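Local coordinates for protein thiol-activated cytolysin (Desulfobulbus propionicus, PDB 6NAL) that probably forms pores in target membranes, as a bacterial toxin of the thiol-activated, cholesterol-dependent cytolysin family, at residues 8-13 against 216-221; 101-104 against 108-111. All blocks are in the same frame, centred on the assembly; numbering follows the deposited sequence.

Contact 1 of 2, residues 8-13 against 216-221; sequences NDKLAS and TTWEDL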
# COMPACT_ATOMS: atom_id res chain seq x y z
N ASN A 8 -6.32 -12.02 -57.87
CA ASN A 8 -6.92 -10.80 -57.34
C ASN A 8 -8.36 -11.04 -56.89
O ASN A 8 -8.74 -10.69 -55.77
CB ASN A 8 -6.86 -9.69 -58.37
CG ASN A 8 -5.49 -9.07 -58.42
OD1 ASN A 8 -4.81 -8.95 -57.39
ND2 ASN A 8 -5.06 -8.70 -59.63
N ASP A 9 -9.16 -11.68 -57.73
CA ASP A 9 -10.56 -11.84 -57.36
C ASP A 9 -10.69 -12.72 -56.13
O ASP A 9 -11.41 -12.38 -55.19
CB ASP A 9 -11.37 -12.39 -58.53
CG ASP A 9 -11.16 -11.59 -59.79
OD1 ASP A 9 -11.06 -10.33 -59.72
OD2 ASP A 9 -11.08 -12.23 -60.87
N LYS A 10 -9.98 -13.85 -56.09
CA LYS A 10 -10.08 -14.72 -54.92
C LYS A 10 -9.52 -14.05 -53.66
O LYS A 10 -9.99 -14.32 -52.54
CB LYS A 10 -9.39 -16.06 -55.21
CG LYS A 10 -10.26 -16.99 -56.12
CD LYS A 10 -10.64 -18.27 -55.38
CE LYS A 10 -11.82 -18.96 -56.07
NZ LYS A 10 -12.93 -19.25 -55.11
N LEU A 11 -8.49 -13.21 -53.81
CA LEU A 11 -7.97 -12.46 -52.67
C LEU A 11 -8.99 -11.45 -52.15
O LEU A 11 -9.32 -11.46 -50.95
CB LEU A 11 -6.69 -11.74 -53.05
CG LEU A 11 -5.40 -12.52 -52.87
CD1 LEU A 11 -4.29 -11.55 -53.24
CD2 LEU A 11 -5.24 -13.08 -51.48
N ALA A 12 -9.48 -10.57 -53.02
CA ALA A 12 -10.47 -9.57 -52.64
C ALA A 12 -11.72 -10.20 -52.03
O ALA A 12 -12.34 -9.62 -51.14
CB ALA A 12 -10.85 -8.72 -53.85
N SER A 13 -12.08 -11.39 -52.47
CA SER A 13 -13.25 -12.04 -51.92
C SER A 13 -12.93 -12.86 -50.68
O SER A 13 -13.82 -13.53 -50.14
CB SER A 13 -13.90 -12.94 -53.00
OG SER A 13 -13.49 -14.29 -52.85
N THR A 216 2.23 -18.26 -61.55
CA THR A 216 1.63 -18.68 -60.28
C THR A 216 0.11 -18.60 -60.36
O THR A 216 -0.45 -17.68 -60.97
CB THR A 216 2.13 -17.81 -59.11
OG1 THR A 216 3.53 -18.01 -58.90
CG2 THR A 216 1.41 -18.17 -57.80
N THR A 217 -0.57 -19.54 -59.75
CA THR A 217 -2.02 -19.58 -59.81
C THR A 217 -2.58 -19.58 -58.40
O THR A 217 -1.86 -19.83 -57.43
CB THR A 217 -2.53 -20.83 -60.55
OG1 THR A 217 -1.96 -21.99 -59.94
CG2 THR A 217 -2.14 -20.82 -62.02
N TRP A 218 -3.88 -19.31 -58.30
CA TRP A 218 -4.56 -19.39 -57.02
C TRP A 218 -4.32 -20.76 -56.40
O TRP A 218 -4.08 -20.88 -55.20
CB TRP A 218 -6.06 -19.13 -57.15
CG TRP A 218 -6.72 -19.22 -55.80
CD1 TRP A 218 -7.56 -20.21 -55.36
CD2 TRP A 218 -6.54 -18.33 -54.69
NE1 TRP A 218 -7.92 -19.97 -54.05
CE2 TRP A 218 -7.31 -18.83 -53.62
CE3 TRP A 218 -5.81 -17.16 -54.51
CZ2 TRP A 218 -7.36 -18.21 -52.38
CZ3 TRP A 218 -5.88 -16.53 -53.26
CH2 TRP A 218 -6.64 -17.06 -52.22
N GLU A 219 -4.34 -21.80 -57.23
CA GLU A 219 -4.22 -23.15 -56.72
C GLU A 219 -2.86 -23.40 -56.07
O GLU A 219 -2.76 -24.18 -55.12
CB GLU A 219 -4.46 -24.14 -57.86
CG GLU A 219 -4.80 -25.51 -57.35
CD GLU A 219 -6.19 -25.58 -56.77
OE1 GLU A 219 -7.07 -24.78 -57.20
OE2 GLU A 219 -6.40 -26.43 -55.87
N ASP A 220 -1.81 -22.73 -56.53
CA ASP A 220 -0.53 -22.85 -55.83
C ASP A 220 -0.59 -22.23 -54.44
O ASP A 220 0.03 -22.76 -53.51
CB ASP A 220 0.57 -22.19 -56.64
CG ASP A 220 0.73 -22.82 -57.98
OD1 ASP A 220 0.73 -24.07 -58.02
OD2 ASP A 220 0.81 -22.06 -58.97
N LEU A 221 -1.28 -21.10 -54.28
CA LEU A 221 -1.40 -20.48 -52.97
C LEU A 221 -2.17 -21.39 -52.02
O LEU A 221 -1.72 -21.63 -50.89
CB LEU A 221 -2.08 -19.12 -53.09
CG LEU A 221 -1.22 -17.91 -53.41
CD1 LEU A 221 -0.58 -17.94 -54.74
CD2 LEU A 221 -2.13 -16.67 -53.35
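D220 OD2 is gripped twice by T217, in the helix turn that presents W218 to K10 and L11. T217 N reaches D220 OD2 at 3.0 Å, with the N-H pointing within 25° of straight. The donor lies on the anti side of the carboxylate and somewhat out of its plane. T217 OG1 adds a weak bond to the same oxygen. T217 is the N-cap of helix 218-224 and D220 its N3 residue, so the amide bond is the half of a capping box in which the N3 side chain accepts the N-cap amide. The other oxygen, D220 OD1, forms a salt bridge with R223.

W218 CG stands anti to the backbone N (chi1 180°), which sends the indole across to helix 2-12. K10 lies over one face and crosses the indole at about a right angle. K10 CB sits 3.6 Å above the indole plane, over its centre. The K10 chain then bends at chi2, and its CD lies 3.6 Å from the centroid of the W218 five-membered ring, a CH-pi contact. L11 CD2 meets W218 CZ3 at the ring edge, at 3.9 Å. L6, also of helix 2-12, touches W218.

The polar bonds thus secure the helix start, while the join between the helices rests on apolar and CH-pi contact. The lysine serves here through its aliphatic chain, and its amine turns off the indole, consistent with the exposed place of K10.

Contact 2 of 2, residues 101-104 against 108-111; sequences TVDL and TDIS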
# COMPACT_ATOMS: atom_id res chain seq x y z
N THR A 101 13.65 -0.71 -50.38
CA THR A 101 14.24 0.58 -50.03
C THR A 101 15.01 0.44 -48.73
O THR A 101 14.48 -0.06 -47.74
CB THR A 101 13.15 1.66 -49.91
OG1 THR A 101 12.49 1.79 -51.17
CG2 THR A 101 13.72 2.98 -49.43
N VAL A 102 16.28 0.83 -48.76
CA VAL A 102 17.15 0.84 -47.59
C VAL A 102 17.14 2.25 -47.04
O VAL A 102 17.48 3.19 -47.76
CB VAL A 102 18.59 0.44 -47.94
CG1 VAL A 102 19.42 0.45 -46.72
CG2 VAL A 102 18.60 -0.89 -48.64
N ASP A 103 16.81 2.39 -45.78
CA ASP A 103 16.79 3.70 -45.14
C ASP A 103 18.01 3.79 -44.23
O ASP A 103 18.00 3.22 -43.13
CB ASP A 103 15.52 3.91 -44.34
CG ASP A 103 15.63 5.14 -43.44
OD1 ASP A 103 16.19 6.16 -43.92
OD2 ASP A 103 15.18 5.06 -42.25
N LEU A 104 19.07 4.50 -44.71
CA LEU A 104 20.15 4.71 -43.76
C LEU A 104 20.16 6.14 -43.27
O LEU A 104 19.99 7.06 -44.07
CB LEU A 104 21.54 4.41 -44.30
CG LEU A 104 21.62 3.05 -44.93
CD1 LEU A 104 21.47 3.27 -46.43
CD2 LEU A 104 22.92 2.40 -44.62
N THR A 108 20.24 9.68 -48.23
CA THR A 108 18.99 9.67 -48.98
C THR A 108 18.62 8.22 -49.33
O THR A 108 19.48 7.43 -49.74
CB THR A 108 19.09 10.52 -50.26
OG1 THR A 108 19.59 9.73 -51.36
CG2 THR A 108 19.99 11.75 -50.06
N ASP A 109 17.34 7.88 -49.17
CA ASP A 109 16.91 6.49 -49.32
C ASP A 109 17.18 5.96 -50.73
O ASP A 109 16.67 6.50 -51.71
CB ASP A 109 15.41 6.37 -49.01
CG ASP A 109 15.09 6.45 -47.52
OD1 ASP A 109 15.90 7.02 -46.73
OD2 ASP A 109 14.00 5.95 -47.14
N ILE A 110 17.97 4.89 -50.81
CA ILE A 110 18.31 4.23 -52.07
C ILE A 110 17.39 3.01 -52.20
O ILE A 110 17.23 2.25 -51.24
CB ILE A 110 19.80 3.81 -52.11
CG1 ILE A 110 20.73 5.03 -52.13
CG2 ILE A 110 20.06 2.96 -53.33
CD1 ILE A 110 22.21 4.71 -52.06
N SER A 111 16.80 2.83 -53.37
CA SER A 111 15.99 1.65 -53.61
C SER A 111 16.46 0.84 -54.83
O SER A 111 17.30 1.26 -55.64
CB SER A 111 14.49 2.01 -53.70
OG SER A 111 14.13 2.81 -54.80
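T101 and S111 pair in the beta hairpin of strands 98-103 and 110-114. They form a non-hydrogen-bonded antiparallel pair. V102 and I110 form the next pair, which is hydrogen-bonded: V102 N donates to I110 O at 3.0 Å, in a nearly straight bond.

Side chains alternate between the two faces. V102 and I110 share one face, and both touch I128 of helix 118-133. T101 and S111 share the other. T101 OG1 sits beside its backbone N (chi1 -62°) and lies 3.2 Å from S111 CB. S111 OG takes the crowded position between backbone N and carbonyl carbon, and it stays farther from T101 OG1. The second branch of T101, CG2, stands anti to the backbone N and packs 3.8 Å from D109 CB. The two side chains cross at about a right angle.

Along its other edge, strand 98-103 pairs with strand 187-202, through backbone bonds of T101 with S201 and D103 with S199. At the turn end of the hairpin, D103 and D109 bring two carboxylates together. The two like charges would repel, which could raise the pKa of one of them. Their planes are 42° apart, and D103 OD1 lies 3.0 Å from D109 OD1.

Contact 1 is partly buried, and contact 2 is a surface contact. They share no helix or strand. Contact 1 joins two helices about 200 residues apart in the sequence. Contact 2 joins neighbouring strands of one hairpin and is nested inside the chain loop that contact 1 closes. Their centres are 32 Å apart and their nearest atoms about 21 Å, so they do not touch. The chemistry follows the setting. Between the helices, side chains do the work, with no hydrogen bond across. In the hairpin, the backbone sets the pairing, and small polar and acidic side chains cluster on one face.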